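Local coordinates for putative DsbA oxidoreductase SCO1869 (Streptomyces coelicolor A3, PDB 3GL5), which is of unconfirmed function but probably acts as a thiol-disulfide oxidoreductase of the DsbA family, with a thioredoxin-like fold, at residues Y90-D96 / N127-S133; P14-V18 / N78-A83; A50-V54 / S133-D138. One frame throughout, in Å; residues are numbered along the deposited sequence.

Contact 1: Y90-D96 / N127-S133; sequences YRTRDRD and NFADERS. With NA (sodium ion), chain B; ACT (acetate ion), chain C.
Arg91 N donates to Phe128 O at 2.8 Å, almost in line. Ser133 OG donates to Asp96 OD2 at a very short 2.4 Å; OD2 is less surely placed. These bonds pin irregular loop 90-96 to the last part of helix 116-128 and the next loop. Nearest CA pairs are Tyr90 with Ala129, 5.0 Å, and Asp96 with Ser133, 6.8 Å. A sodium ion is bound by Asn127 O at 2.9 Å, Asp130 O at 2.6 Å, Arg132 O at 2.3 Å, Gly126, water 4 at 2.6 Å and water 5 at 2.8 Å. These waters donate to Asp96 OD1 at 2.6 and 3.2 Å. Arg95 NH2 donates to acetate OXT at 2.6 Å and salt-bridges Glu76. Phe128 CE1 lies over one face of the Arg95 guanidinium, 3.5 Å from NH1. Arg91 CD lies 3.5 Å from Ala129 O. Tyr90 (chi1 t) and Phe128 (chi1 m) have near-parallel, slid-apart rings, centroids 5.5 Å apart. Thus backbone carbonyls and two waters make the ion site, and Asp96 adds charge through water, not directly.

Contact 2: P14-V18 / N78-A83; sequences PWCYV and NLGAQA
In the thioredoxin-like fold of DsbA relatives, the helix that starts at the CxxC motif packs against an inserted helical region. Here segment 14-18 of helix 14-28 runs beside segment 78-83 of helix 69-85. The two short axes are nearly parallel, at 15°, and 10.4 Å apart. Pro14 is level with Leu79, and Val18 with Ala83, with CA atoms 7.4 and 5.7 Å apart. Leu79 (chi1 -90°, chi2 t) is the central residue. Its CD2 sits over the six-membered ring of Trp15 in a CH-pi contact, 3.7 Å from the centroid. Its CD1 lies 3.7 Å from Pro14 CB. Trp15 (chi1 m, chi2 112°) leaves its helix sideways, but the end of its indole comes nearer segment 78-83. Its NE1 is hydrogen-bonded to Ala235 of the second subunit. Val18 (chi1 t) fills the C-terminal end, with CG2 4.2 Å from Ala83 CB and 4.3 Å from Leu79 CD2. Cys16, in a disulfide with Cys13, lies on the same helix but does not touch segment 78-83. Gln82 OE1 is hydrogen-bonded to Arg22. At the indole edge, Trp15 CH2 approaches Gln82 NE2 to 3.6 Å, and that NE2 donates to Asn78 OD1 at 3.1 Å.

Contact 3: A50-V54 / S133-D138; sequences AKDDV and SVFNDD
A type I beta turn before strand 55-56 packs at the surface against the loop that leads, through an ST turn, into helix 138-147. The beta turn spans Ala50 to Asp53, closed by Asp53 N to Ala50 O at 2.9 Å. Ser133 OG accepts from Phe135 N at 2.8 Å and also donates to Asp96. Neither segment is regular helix or strand, apart from Asp138 at the helix start. The nearest CA pairs are Asp52 with Asn136, 5.5 Å, and Val54 with Phe135, 6.6 Å. Asn136 has a left-handed backbone (44/45) and chi1 t. Its CB lies 3.2 Å from Lys51 O, and its ND2 is 3.5 Å from Asp52 CA. Lys51 (chi1 t, chi2 t, chi3 92°, chi4 p) reaches across the gap. Its NZ gives a weak hydrogen bond to Asn136 OD1 at 3.3 Å and a long salt bridge to Asp138 OD1 at 3.7 Å. Val54 (chi1 t) points toward the other segment, with CG2 3.8 Å from both Phe135 CB and Asn136 CB. Asp137 points away and takes the N-cap position, its OD1 accepting from Arg140 N. The arrangement joins two surface loops, one of them ending in an N-capped helix start.

From the N terminus, helix 14-28 supplies the first half of contact 2. The chain then reaches the turn 50-54, the first half of contact 3. Helix 69-85 closes contact 2, so contacts 2 and 3 cross along the sequence. Loop 90-96 opens contact 1 and residues 127-133 close it. Contact 3 closes last, at 133-138, and its loop encloses both halves of contact 1. Ser133 belongs to both. Contact 1 lies between the others in space: Tyr90 and Phe128 touch Pro14 of contact 2, Asp96 touches Val54 and Phe135, and Asn127 touches Phe135. Together they tie the CxxC helix to helix 69-85, the last part of helix 116-128 and the loops before strand 55-56 and helix 138-147.

Contact 1: Y90-D96 / N127-S133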
loop_
_atom_site.group_PDB
_atom_site.type_symbol
_atom_site.label_atom_id
_atom_site.label_comp_id
_atom_site.label_asym_id
_atom_site.label_seq_id
_atom_site.Cartn_x
_atom_site.Cartn_y
_atom_site.Cartn_z
ATOM N N TYR A 90 8.742 28.567 4.851
ATOM C CA TYR A 90 7.330 28.922 4.955
ATOM C C TYR A 90 7.194 30.433 4.754
ATOM O O TYR A 90 7.634 31.200 5.622
ATOM C CB TYR A 90 6.799 28.558 6.320
ATOM C CG TYR A 90 5.304 28.676 6.433
ATOM C CD1 TYR A 90 4.481 27.569 6.255
ATOM C CD2 TYR A 90 4.699 29.908 6.709
ATOM C CE1 TYR A 90 3.041 27.673 6.361
ATOM C CE2 TYR A 90 3.287 30.036 6.802
ATOM C CZ TYR A 90 2.468 28.920 6.626
ATOM O OH TYR A 90 1.106 29.051 6.725
ATOM N N ARG A 91 6.631 30.855 3.615
ATOM C CA ARG A 91 6.377 32.288 3.367
ATOM C C ARG A 91 5.241 32.813 4.208
ATOM O O ARG A 91 4.145 32.271 4.179
ATOM C CB ARG A 91 6.071 32.554 1.912
ATOM C CG ARG A 91 7.208 32.113 1.069
ATOM C CD ARG A 91 6.858 32.170 -0.381
ATOM N NE ARG A 91 7.190 33.496 -0.865
ATOM C CZ ARG A 91 8.442 33.915 -1.090
ATOM N NH1 ARG A 91 9.485 33.107 -0.894
ATOM N NH2 ARG A 91 8.649 35.153 -1.513
ATOM N N THR A 92 5.521 33.862 4.981
ATOM C CA THR A 92 4.524 34.429 5.906
ATOM C C THR A 92 3.687 35.529 5.253
ATOM O O THR A 92 2.864 36.160 5.917
ATOM C CB THR A 92 5.173 34.970 7.204
ATOM O OG1 THR A 92 6.243 35.864 6.864
ATOM C CG2 THR A 92 5.751 33.824 8.008
ATOM N N ARG A 93 3.881 35.734 3.953
ATOM C CA ARG A 93 3.196 36.766 3.226
ATOM C C ARG A 93 2.840 36.313 1.828
ATOM O O ARG A 93 3.616 35.619 1.164
ATOM C CB ARG A 93 4.094 37.994 3.107
ATOM C CG ARG A 93 3.550 39.227 3.737
ATOM C CD ARG A 93 3.551 39.078 5.217
ATOM N NE ARG A 93 3.299 40.334 5.894
ATOM C CZ ARG A 93 3.610 40.537 7.165
ATOM N NH1 ARG A 93 3.363 41.713 7.738
ATOM N NH2 ARG A 93 4.166 39.546 7.866
ATOM N N ASP A 94 1.660 36.739 1.392
ATOM C CA ASP A 94 1.203 36.621 0.008
ATOM C C ASP A 94 1.003 35.218 -0.466
ATOM O O ASP A 94 1.105 34.984 -1.659
ATOM C CB ASP A 94 2.159 37.305 -0.976
ATOM C CG ASP A 94 2.380 38.767 -0.661
ATOM O OD1 ASP A 94 1.435 39.467 -0.204
ATOM O OD2 ASP A 94 3.529 39.212 -0.867
ATOM N N ARG A 95 0.757 34.285 0.446
ATOM C CA ARG A 95 0.367 32.924 0.056
ATOM C C ARG A 95 -1.044 32.933 -0.521
ATOM O O ARG A 95 -1.853 33.829 -0.230
ATOM C CB ARG A 95 0.433 31.980 1.239
ATOM C CG ARG A 95 1.890 31.686 1.787
ATOM C CD ARG A 95 1.982 30.324 2.523
ATOM N NE ARG A 95 0.967 30.192 3.572
ATOM C CZ ARG A 95 -0.218 29.604 3.405
ATOM N NH1 ARG A 95 -0.562 29.085 2.219
ATOM N NH2 ARG A 95 -1.072 29.549 4.435
ATOM N N ASP A 96 -1.301 31.969 -1.395
ATOM C CA ASP A 96 -2.607 31.821 -1.996
ATOM C C ASP A 96 -3.162 30.456 -1.624
ATOM O O ASP A 96 -2.495 29.637 -0.958
ATOM C CB ASP A 96 -2.568 32.060 -3.511
ATOM C CG ASP A 96 -1.769 30.984 -4.278
ATOM O OD1 ASP A 96 -0.974 30.222 -3.688
ATOM O OD2 ASP A 96 -1.935 30.915 -5.515
ATOM N N ASN A 127 3.703 24.977 -2.712
ATOM C CA ASN A 127 2.691 25.773 -2.009
ATOM C C ASN A 127 3.279 26.819 -1.005
ATOM O O ASN A 127 3.065 28.031 -1.154
ATOM C CB ASN A 127 1.582 24.884 -1.384
ATOM C CG ASN A 127 0.323 25.696 -1.000
ATOM O OD1 ASN A 127 0.026 26.738 -1.614
ATOM N ND2 ASN A 127 -0.399 25.235 0.035
ATOM N N PHE A 128 4.063 26.343 -0.034
ATOM C CA PHE A 128 4.445 27.127 1.143
ATOM C C PHE A 128 5.794 27.834 1.060
ATOM O O PHE A 128 5.988 28.859 1.719
ATOM C CB PHE A 128 4.388 26.239 2.403
ATOM C CG PHE A 128 2.994 25.723 2.722
ATOM C CD1 PHE A 128 2.022 26.576 3.221
ATOM C CD2 PHE A 128 2.654 24.371 2.508
ATOM C CE1 PHE A 128 0.725 26.101 3.510
ATOM C CE2 PHE A 128 1.383 23.898 2.810
ATOM C CZ PHE A 128 0.395 24.788 3.314
ATOM N N ALA A 129 6.707 27.318 0.240
ATOM C CA ALA A 129 8.062 27.893 0.098
ATOM C C ALA A 129 8.205 28.818 -1.089
ATOM O O ALA A 129 9.102 29.608 -1.162
ATOM C CB ALA A 129 9.122 26.787 0.026
ATOM N N ASP A 130 7.280 28.752 -2.007
ATOM C CA ASP A 130 7.510 29.238 -3.334
ATOM C C ASP A 130 6.451 30.286 -3.646
ATOM O O ASP A 130 5.274 30.081 -3.349
ATOM C CB ASP A 130 7.285 28.009 -4.202
ATOM C CG ASP A 130 7.961 28.075 -5.524
ATOM O OD1 ASP A 130 8.025 29.171 -6.126
ATOM O OD2 ASP A 130 8.364 26.987 -5.989
ATOM N N GLU A 131 6.854 31.388 -4.274
ATOM C CA GLU A 131 5.955 32.518 -4.582
ATOM C C GLU A 131 4.973 32.196 -5.723
ATOM O O GLU A 131 3.819 32.649 -5.700
ATOM C CB GLU A 131 6.801 33.768 -4.853
ATOM C CG GLU A 131 6.100 34.968 -5.421
ATOM C CD GLU A 131 7.071 36.121 -5.727
ATOM O OE1 GLU A 131 8.293 35.979 -5.452
ATOM O OE2 GLU A 131 6.619 37.174 -6.251
ATOM N N ARG A 132 5.408 31.367 -6.679
ATOM C CA ARG A 132 4.508 30.851 -7.699
ATOM C C ARG A 132 3.430 29.950 -7.098
ATOM O O ARG A 132 3.700 29.113 -6.229
ATOM C CB ARG A 132 5.270 30.094 -8.784
ATOM C CG ARG A 132 6.162 30.985 -9.624
ATOM C CD ARG A 132 7.161 30.172 -10.415
ATOM N NE ARG A 132 8.254 29.710 -9.561
ATOM C CZ ARG A 132 9.307 29.015 -9.990
ATOM N NH1 ARG A 132 9.408 28.664 -11.270
ATOM N NH2 ARG A 132 10.248 28.650 -9.126
ATOM N N SER A 133 2.207 30.125 -7.583
ATOM C CA SER A 133 1.060 29.346 -7.143
ATOM C C SER A 133 1.112 27.915 -7.681
ATOM O O SER A 133 1.574 27.671 -8.807
ATOM C CB SER A 133 -0.228 30.021 -7.608
ATOM O OG SER A 133 -1.357 29.268 -7.227
HETATM NA NA NA B . 3.180 28.751 -3.987
HETATM C C ACT C . -4.168 27.466 3.568
HETATM O O ACT C . -4.278 27.224 2.352
HETATM O OXT ACT C . -3.179 28.153 3.841
HETATM C CH3 ACT C . -5.165 26.968 4.588
HETATM O O HOH W 1 10.626 30.558 0.570
HETATM O O HOH W 2 -2.608 27.163 0.491
HETATM O O HOH W 3 0.482 29.244 -0.418
HETATM O O HOH W 4 0.654 28.279 -4.153
HETATM O O HOH W 5 2.002 31.279 -4.376
#

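Contact 2: P14-V18 / N78-A83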
loop_
_atom_site.group_PDB
_atom_site.type_symbol
_atom_site.label_atom_id
_atom_site.label_comp_id
_atom_site.label_asym_id
_atom_site.label_seq_id
_atom_site.Cartn_x
_atom_site.Cartn_y
_atom_site.Cartn_z
ATOM N N PRO A 14 -1.472 24.242 6.241
ATOM C CA PRO A 14 -0.153 24.559 6.834
ATOM C C PRO A 14 0.261 23.575 7.922
ATOM O O PRO A 14 1.421 23.235 7.980
ATOM C CB PRO A 14 -0.341 25.966 7.430
ATOM C CG PRO A 14 -1.557 26.547 6.773
ATOM C CD PRO A 14 -2.403 25.397 6.239
ATOM N N TRP A 15 -0.669 23.130 8.776
ATOM C CA TRP A 15 -0.399 22.120 9.816
ATOM C C TRP A 15 -0.121 20.719 9.312
ATOM O O TRP A 15 0.434 19.922 10.049
ATOM C CB TRP A 15 -1.562 22.041 10.813
ATOM C CG TRP A 15 -1.674 23.342 11.620
ATOM C CD1 TRP A 15 -2.679 24.287 11.574
ATOM C CD2 TRP A 15 -0.694 23.841 12.519
ATOM N NE1 TRP A 15 -2.375 25.346 12.423
ATOM C CE2 TRP A 15 -1.161 25.087 13.013
ATOM C CE3 TRP A 15 0.530 23.341 12.975
ATOM C CZ2 TRP A 15 -0.444 25.837 13.956
ATOM C CZ3 TRP A 15 1.262 24.103 13.907
ATOM C CH2 TRP A 15 0.763 25.335 14.384
ATOM N N CYS A 16 -0.582 20.392 8.101
ATOM C CA CYS A 16 -0.234 19.125 7.449
ATOM C C CYS A 16 1.264 19.143 7.107
ATOM O O CYS A 16 1.985 18.180 7.391
ATOM C CB CYS A 16 -1.077 18.938 6.185
ATOM S SG CYS A 16 -2.825 18.755 6.508
ATOM N N TYR A 17 1.714 20.258 6.522
ATOM C CA TYR A 17 3.121 20.511 6.184
ATOM C C TYR A 17 4.046 20.511 7.403
ATOM O O TYR A 17 5.078 19.843 7.386
ATOM C CB TYR A 17 3.210 21.843 5.470
ATOM C CG TYR A 17 4.587 22.322 4.987
ATOM C CD1 TYR A 17 5.463 21.504 4.231
ATOM C CD2 TYR A 17 4.956 23.623 5.208
ATOM C CE1 TYR A 17 6.733 22.024 3.761
ATOM C CE2 TYR A 17 6.159 24.148 4.738
ATOM C CZ TYR A 17 7.039 23.368 4.032
ATOM O OH TYR A 17 8.175 24.009 3.610
ATOM N N VAL A 18 3.670 21.246 8.456
ATOM C CA VAL A 18 4.423 21.247 9.716
ATOM C C VAL A 18 4.325 19.876 10.423
ATOM O O VAL A 18 5.353 19.337 10.871
ATOM C CB VAL A 18 4.024 22.447 10.680
ATOM C CG1 VAL A 18 4.896 22.490 11.907
ATOM C CG2 VAL A 18 4.188 23.782 9.953
ATOM N N ASN A 78 3.298 33.020 13.285
ATOM C CA ASN A 78 3.500 31.879 14.136
ATOM C C ASN A 78 3.784 30.598 13.364
ATOM O O ASN A 78 4.666 29.818 13.739
ATOM C CB ASN A 78 2.310 31.623 15.036
ATOM C CG ASN A 78 2.485 30.333 15.811
ATOM O OD1 ASN A 78 3.508 30.135 16.474
ATOM N ND2 ASN A 78 1.500 29.434 15.715
ATOM N N LEU A 79 3.032 30.381 12.291
ATOM C CA LEU A 79 3.241 29.214 11.458
ATOM C C LEU A 79 4.639 29.251 10.832
ATOM O O LEU A 79 5.298 28.228 10.709
ATOM C CB LEU A 79 2.136 29.116 10.407
ATOM C CG LEU A 79 0.915 28.297 10.874
ATOM C CD1 LEU A 79 -0.339 28.624 10.014
ATOM C CD2 LEU A 79 1.252 26.828 10.795
ATOM N N GLY A 80 5.080 30.431 10.429
ATOM C CA GLY A 80 6.435 30.592 9.917
ATOM C C GLY A 80 7.503 30.241 10.944
ATOM O O GLY A 80 8.499 29.599 10.620
ATOM N N ALA A 81 7.300 30.645 12.184
ATOM C CA ALA A 81 8.242 30.266 13.242
ATOM C C ALA A 81 8.292 28.746 13.469
ATOM O O ALA A 81 9.394 28.159 13.635
ATOM C CB ALA A 81 7.893 31.013 14.591
ATOM N N GLN A 82 7.129 28.100 13.492
ATOM C CA GLN A 82 7.082 26.683 13.820
ATOM C C GLN A 82 7.599 25.841 12.645
ATOM O O GLN A 82 8.237 24.800 12.854
ATOM C CB GLN A 82 5.668 26.261 14.246
ATOM C CG GLN A 82 5.118 27.025 15.469
ATOM C CD GLN A 82 3.947 26.317 16.127
ATOM O OE1 GLN A 82 3.928 25.099 16.237
ATOM N NE2 GLN A 82 2.971 27.083 16.575
ATOM N N ALA A 83 7.325 26.299 11.421
ATOM C CA ALA A 83 7.915 25.706 10.216
ATOM C C ALA A 83 9.437 25.836 10.298
ATOM O O ALA A 83 10.117 24.826 10.130
ATOM C CB ALA A 83 7.368 26.383 8.920
#

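Contact 3: A50-V54 / S133-D138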
loop_
_atom_site.group_PDB
_atom_site.type_symbol
_atom_site.label_atom_id
_atom_site.label_comp_id
_atom_site.label_asym_id
_atom_site.label_seq_id
_atom_site.Cartn_x
_atom_site.Cartn_y
_atom_site.Cartn_z
ATOM N N ALA A 50 -13.871 25.404 -6.787
ATOM C CA ALA A 50 -13.636 25.399 -8.239
ATOM C C ALA A 50 -12.165 25.579 -8.583
ATOM O O ALA A 50 -11.443 26.334 -7.930
ATOM C CB ALA A 50 -14.477 26.457 -8.926
ATOM N N LYS A 51 -11.715 24.901 -9.627
ATOM C CA LYS A 51 -10.306 24.994 -9.965
ATOM C C LYS A 51 -9.858 26.446 -10.177
ATOM O O LYS A 51 -8.771 26.818 -9.769
ATOM C CB LYS A 51 -9.951 24.108 -11.158
ATOM C CG LYS A 51 -8.424 23.976 -11.345
ATOM C CD LYS A 51 -8.040 22.729 -12.173
ATOM C CE LYS A 51 -7.933 23.019 -13.644
ATOM N NZ LYS A 51 -6.777 23.925 -13.893
ATOM N N ASP A 52 -10.696 27.281 -10.775
ATOM C CA ASP A 52 -10.273 28.650 -11.040
ATOM C C ASP A 52 -10.527 29.588 -9.872
ATOM O O ASP A 52 -10.399 30.792 -10.008
ATOM C CB ASP A 52 -10.926 29.204 -12.314
ATOM C CG ASP A 52 -12.396 29.549 -12.115
ATOM O OD1 ASP A 52 -13.070 28.912 -11.266
ATOM O OD2 ASP A 52 -12.876 30.467 -12.819
ATOM N N ASP A 53 -10.897 29.052 -8.726
ATOM C CA ASP A 53 -11.104 29.891 -7.555
ATOM C C ASP A 53 -9.858 29.910 -6.646
ATOM O O ASP A 53 -9.744 29.117 -5.706
ATOM C CB ASP A 53 -12.356 29.413 -6.810
ATOM C CG ASP A 53 -12.806 30.374 -5.737
ATOM O OD1 ASP A 53 -12.499 31.584 -5.845
ATOM O OD2 ASP A 53 -13.484 29.915 -4.787
ATOM N N VAL A 54 -8.910 30.796 -6.955
ATOM C CA VAL A 54 -7.685 30.993 -6.157
ATOM C C VAL A 54 -7.780 32.332 -5.441
ATOM O O VAL A 54 -8.109 33.345 -6.035
ATOM C CB VAL A 54 -6.378 30.980 -7.026
ATOM C CG1 VAL A 54 -5.106 30.815 -6.134
ATOM C CG2 VAL A 54 -6.436 29.892 -8.089
ATOM N N SER A 133 2.207 30.125 -7.583
ATOM C CA SER A 133 1.060 29.346 -7.143
ATOM C C SER A 133 1.112 27.915 -7.681
ATOM O O SER A 133 1.574 27.671 -8.807
ATOM C CB SER A 133 -0.228 30.021 -7.608
ATOM O OG SER A 133 -1.357 29.268 -7.227
ATOM N N VAL A 134 0.668 26.977 -6.857
ATOM C CA VAL A 134 0.382 25.623 -7.311
ATOM C C VAL A 134 -1.074 25.445 -7.770
ATOM O O VAL A 134 -1.480 24.326 -8.136
ATOM C CB VAL A 134 0.714 24.567 -6.243
ATOM C CG1 VAL A 134 2.180 24.672 -5.842
ATOM C CG2 VAL A 134 -0.197 24.679 -5.039
ATOM N N PHE A 135 -1.869 26.514 -7.745
ATOM C CA PHE A 135 -3.328 26.372 -8.008
ATOM C C PHE A 135 -3.732 26.840 -9.403
ATOM O O PHE A 135 -3.158 27.785 -9.938
ATOM C CB PHE A 135 -4.157 27.095 -6.936
ATOM C CG PHE A 135 -3.823 26.663 -5.522
ATOM C CD1 PHE A 135 -4.289 25.436 -5.026
ATOM C CD2 PHE A 135 -3.031 27.472 -4.698
ATOM C CE1 PHE A 135 -3.984 25.019 -3.697
ATOM C CE2 PHE A 135 -2.704 27.069 -3.392
ATOM C CZ PHE A 135 -3.187 25.845 -2.888
ATOM N N ASN A 136 -4.703 26.176 -10.001
ATOM C CA ASN A 136 -5.138 26.576 -11.313
ATOM C C ASN A 136 -3.963 26.897 -12.300
ATOM O O ASN A 136 -4.001 27.919 -12.996
ATOM C CB ASN A 136 -6.067 27.799 -11.191
ATOM C CG ASN A 136 -6.870 28.050 -12.466
ATOM O OD1 ASN A 136 -7.125 27.125 -13.233
ATOM N ND2 ASN A 136 -7.249 29.311 -12.705
ATOM N N ASP A 137 -2.928 26.043 -12.332
ATOM C CA ASP A 137 -1.794 26.188 -13.250
ATOM C C ASP A 137 -1.158 24.815 -13.566
ATOM O O ASP A 137 -0.231 24.342 -12.869
ATOM C CB ASP A 137 -0.763 27.156 -12.674
ATOM C CG ASP A 137 0.458 27.359 -13.582
ATOM O OD1 ASP A 137 0.649 26.625 -14.588
ATOM O OD2 ASP A 137 1.256 28.264 -13.268
ATOM N N ASP A 138 -1.653 24.189 -14.631
ATOM C CA ASP A 138 -1.260 22.842 -14.979
ATOM C C ASP A 138 0.223 22.740 -15.296
ATOM O O ASP A 138 0.879 21.799 -14.867
ATOM C CB ASP A 138 -2.102 22.349 -16.157
ATOM C CG ASP A 138 -3.438 21.764 -15.724
ATOM O OD1 ASP A 138 -3.783 21.816 -14.507
ATOM O OD2 ASP A 138 -4.145 21.241 -16.614
#